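Long-range contact in NDP-rhamnosyltransferase (Saccharopolyspora spinosa, PDB 3TSA), which is an NDP-rhamnosyltransferase, a glycosyltransferase of the two-domain GT-B fold: residues Gln198-Asn203 with Phe300-Arg304. Residues are numbered along the deposited sequence; the frame is centred on the assembly and turned at random.
Sequences QYVPYN and FTATR
This is an interdomain contact in a GT-B glycosyltransferase, an architecture of two Rossmann-like domains. Residues 198-203 belong to the linker after strand 195-196, the edge strand of the N-terminal parallel sheet. Residues 300-304 form the last turn of helix 296-304 in the C-terminal domain. The linker is extended. From Gln198 to Tyr202 phi runs from -63° to -135° and psi from 114° to 130°; at Asn203 psi drops to 31°. Tyr199, Pro201 and Asn203 point their CA-to-CB bonds toward the helix. Val200 and Tyr202 point away and pack on helix 19-27 of the N-terminal domain, so the linker lies between the two domains. In register, Tyr199 CA is 7.1 Å from Phe300 CA and Pro201 CA is 5.3 Å from Thr301 CA.

Tyr199, with chi1 t, is the aromatic centre. Phe300 CB sits over the face of the Tyr199 ring, 3.6 Å from its centroid, in a CH-pi contact. Phe300, with chi1 m, turns its ring edge toward the same tyrosine ring. This T-shaped pair has centroids 5.7 Å apart and planes at 81°. Pro201 CB packs 3.5 Å from Thr301 OG1, and Pro201 CG lies 4.2 Å from Arg304 CG. Asn203 ND2 donates to Thr301 OG1 at 3.0 Å, nearly straight at 169°. Thr301 OG1 also bonds Gly297 O within its own helix, and Asn203 OD1 accepts a hydrogen bond from Asn281 N. Arg304, with chi1 t and chi2 p, reaches toward Gln198. One water donates to Tyr199 O at 2.6 Å and accepts from Arg304 NE at 3.1 Å.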
ATOM      1  N   GLN A 198      10.913  14.047   1.348  1.00 11.57           N
ATOM      2  CA  GLN A 198      11.906  12.993   1.641  1.00 12.27           C
ATOM      3  C   GLN A 198      11.571  11.673   0.893  1.00 12.92           C
ATOM      4  O   GLN A 198      10.427  11.154   0.942  1.00 13.16           O
ATOM      5  CB  GLN A 198      11.926  12.699   3.180  1.00 13.93           C
ATOM      6  CG  GLN A 198      13.066  11.849   3.535  1.00 15.30           C
ATOM      7  CD  GLN A 198      13.263  11.672   4.995  1.00 20.31           C
ATOM      8  OE1 GLN A 198      13.078  12.607   5.820  1.00 22.62           O
ATOM      9  NE2 GLN A 198      13.743  10.517   5.338  1.00 20.51           N
ATOM     10  N   TYR A 199      12.592  11.132   0.214  1.00 12.24           N
ATOM     11  CA  TYR A 199      12.460   9.833  -0.488  1.00 12.04           C
ATOM     12  C   TYR A 199      12.241   8.773   0.599  1.00 13.29           C
ATOM     13  O   TYR A 199      13.055   8.688   1.530  1.00 15.48           O
ATOM     14  CB  TYR A 199      13.758   9.556  -1.310  1.00 13.31           C
ATOM     15  CG  TYR A 199      13.617   8.202  -1.983  1.00 12.31           C
ATOM     16  CD1 TYR A 199      12.692   8.024  -3.054  1.00 15.82           C
ATOM     17  CD2 TYR A 199      14.279   7.116  -1.485  1.00 12.56           C
ATOM     18  CE1 TYR A 199      12.464   6.763  -3.607  1.00 13.17           C
ATOM     19  CE2 TYR A 199      14.108   5.854  -2.078  1.00 14.76           C
ATOM     20  CZ  TYR A 199      13.192   5.683  -3.103  1.00 14.16           C
ATOM     21  OH  TYR A 199      13.012   4.367  -3.606  1.00 18.70           O
ATOM     22  N   VAL A 200      11.206   7.932   0.417  1.00 13.05           N
ATOM     23  CA  VAL A 200      10.992   6.775   1.300  1.00 13.78           C
ATOM     24  C   VAL A 200      11.164   5.592   0.388  1.00 15.83           C
ATOM     25  O   VAL A 200      10.472   5.481  -0.606  1.00 15.90           O
ATOM     26  CB  VAL A 200       9.564   6.772   1.826  1.00 14.72           C
ATOM     27  CG1 VAL A 200       9.304   5.449   2.587  1.00 18.75           C
ATOM     28  CG2 VAL A 200       9.429   7.920   2.791  1.00 17.17           C
ATOM     29  N   PRO A 201      12.077   4.691   0.739  1.00 17.32           N
ATOM     30  CA  PRO A 201      12.269   3.598  -0.198  1.00 19.25           C
ATOM     31  C   PRO A 201      10.978   2.799  -0.318  1.00 21.40           C
ATOM     32  O   PRO A 201      10.337   2.434   0.689  1.00 24.59           O
ATOM     33  CB  PRO A 201      13.434   2.789   0.422  1.00 19.25           C
ATOM     34  CG  PRO A 201      14.232   3.838   1.133  1.00 21.54           C
ATOM     35  CD  PRO A 201      13.133   4.746   1.768  1.00 20.48           C
ATOM     36  N   TYR A 202      10.516   2.646  -1.531  1.00 20.64           N
ATOM     37  CA  TYR A 202       9.457   1.716  -1.834  1.00 20.19           C
ATOM     38  C   TYR A 202       9.910   1.039  -3.046  1.00 20.82           C
ATOM     39  O   TYR A 202      10.018   1.653  -4.110  1.00 21.87           O
ATOM     40  CB  TYR A 202       8.112   2.404  -2.149  1.00 17.96           C
ATOM     41  CG  TYR A 202       7.084   1.394  -2.580  1.00 17.85           C
ATOM     42  CD1 TYR A 202       6.645   0.392  -1.682  1.00 18.45           C
ATOM     43  CD2 TYR A 202       6.610   1.374  -3.901  1.00 16.48           C
ATOM     44  CE1 TYR A 202       5.714  -0.580  -2.126  1.00 16.60           C
ATOM     45  CE2 TYR A 202       5.663   0.386  -4.390  1.00 16.48           C
ATOM     46  CZ  TYR A 202       5.208  -0.578  -3.414  1.00 14.68           C
ATOM     47  OH  TYR A 202       4.334  -1.597  -3.826  1.00 17.98           O
ATOM     48  N   ASN A 203      10.160  -0.263  -2.882  1.00 20.79           N
ATOM     49  CA  ASN A 203      10.618  -1.085  -3.981  1.00 21.87           C
ATOM     50  C   ASN A 203       9.693  -2.294  -4.204  1.00 21.76           C
ATOM     51  O   ASN A 203      10.170  -3.381  -4.600  1.00 22.74           O
ATOM     52  CB  ASN A 203      12.014  -1.622  -3.664  1.00 22.77           C
ATOM     53  CG  ASN A 203      12.892  -0.643  -2.897  1.00 25.40           C
ATOM     54  OD1 ASN A 203      13.323  -0.937  -1.769  1.00 25.28           O
ATOM     55  ND2 ASN A 203      13.219   0.474  -3.527  1.00 20.52           N
ATOM     56  N   PHE A 300      18.073   5.950  -5.342  1.00 14.59           N
ATOM     57  CA  PHE A 300      17.726   6.737  -4.185  1.00 15.95           C
ATOM     58  C   PHE A 300      17.634   5.837  -2.943  1.00 14.23           C
ATOM     59  O   PHE A 300      17.913   6.294  -1.832  1.00 12.65           O
ATOM     60  CB  PHE A 300      16.415   7.520  -4.415  1.00 15.05           C
ATOM     61  CG  PHE A 300      16.561   8.732  -5.284  1.00 16.92           C
ATOM     62  CD1 PHE A 300      17.726   9.026  -6.021  1.00 21.38           C
ATOM     63  CD2 PHE A 300      15.495   9.579  -5.390  1.00 15.87           C
ATOM     64  CE1 PHE A 300      17.790  10.232  -6.850  1.00 17.65           C
ATOM     65  CE2 PHE A 300      15.577  10.759  -6.130  1.00 15.06           C
ATOM     66  CZ  PHE A 300      16.717  11.050  -6.900  1.00 15.71           C
ATOM     67  N   THR A 301      17.280   4.554  -3.118  1.00 14.65           N
ATOM     68  CA  THR A 301      17.244   3.657  -1.966  1.00 13.81           C
ATOM     69  C   THR A 301      18.677   3.460  -1.497  1.00 13.98           C
ATOM     70  O   THR A 301      18.949   3.528  -0.296  1.00 15.30           O
ATOM     71  CB  THR A 301      16.599   2.315  -2.308  1.00 14.50           C
ATOM     72  OG1 THR A 301      15.213   2.521  -2.573  1.00 15.51           O
ATOM     73  CG2 THR A 301      16.745   1.304  -1.203  1.00 14.10           C
ATOM     74  N   ALA A 302      19.602   3.182  -2.453  1.00 13.62           N
ATOM     75  CA  ALA A 302      20.997   3.056  -2.107  1.00 12.96           C
ATOM     76  C   ALA A 302      21.478   4.362  -1.399  1.00 12.50           C
ATOM     77  O   ALA A 302      22.118   4.275  -0.331  1.00 13.40           O
ATOM     78  CB  ALA A 302      21.867   2.710  -3.329  1.00 13.54           C
ATOM     79  N   THR A 303      21.160   5.515  -1.982  1.00 11.65           N
ATOM     80  CA  THR A 303      21.731   6.808  -1.508  1.00 12.92           C
ATOM     81  C   THR A 303      21.168   7.073  -0.086  1.00 13.25           C
ATOM     82  O   THR A 303      21.939   7.370   0.852  1.00 15.36           O
ATOM     83  CB  THR A 303      21.368   7.908  -2.481  1.00 11.64           C
ATOM     84  OG1 THR A 303      22.100   7.625  -3.654  1.00 14.02           O
ATOM     85  CG2 THR A 303      21.872   9.270  -1.959  1.00 14.42           C
ATOM     86  N   ARG A 304      19.872   6.826   0.083  1.00 16.12           N
ATOM     87  CA  ARG A 304      19.211   6.947   1.418  1.00 15.22           C
ATOM     88  C   ARG A 304      19.919   6.147   2.521  1.00 16.87           C
ATOM     89  O   ARG A 304      20.067   6.602   3.679  1.00 16.84           O
ATOM     90  CB  ARG A 304      17.691   6.613   1.307  1.00 16.36           C
ATOM     91  CG  ARG A 304      16.972   6.584   2.635  1.00 21.83           C
ATOM     92  CD  ARG A 304      17.003   7.904   3.427  1.00 29.80           C
ATOM     93  NE  ARG A 304      16.350   7.711   4.730  1.00 30.32           N
ATOM     94  CZ  ARG A 304      16.960   7.273   5.828  1.00 33.56           C
ATOM     95  NH1 ARG A 304      18.270   6.990   5.823  1.00 30.06           N
ATOM     96  NH2 ARG A 304      16.241   7.121   6.950  1.00 30.47           N
TER
HETATM   97  O   HOH W   1      13.377   8.115   4.075  1.00 22.38           O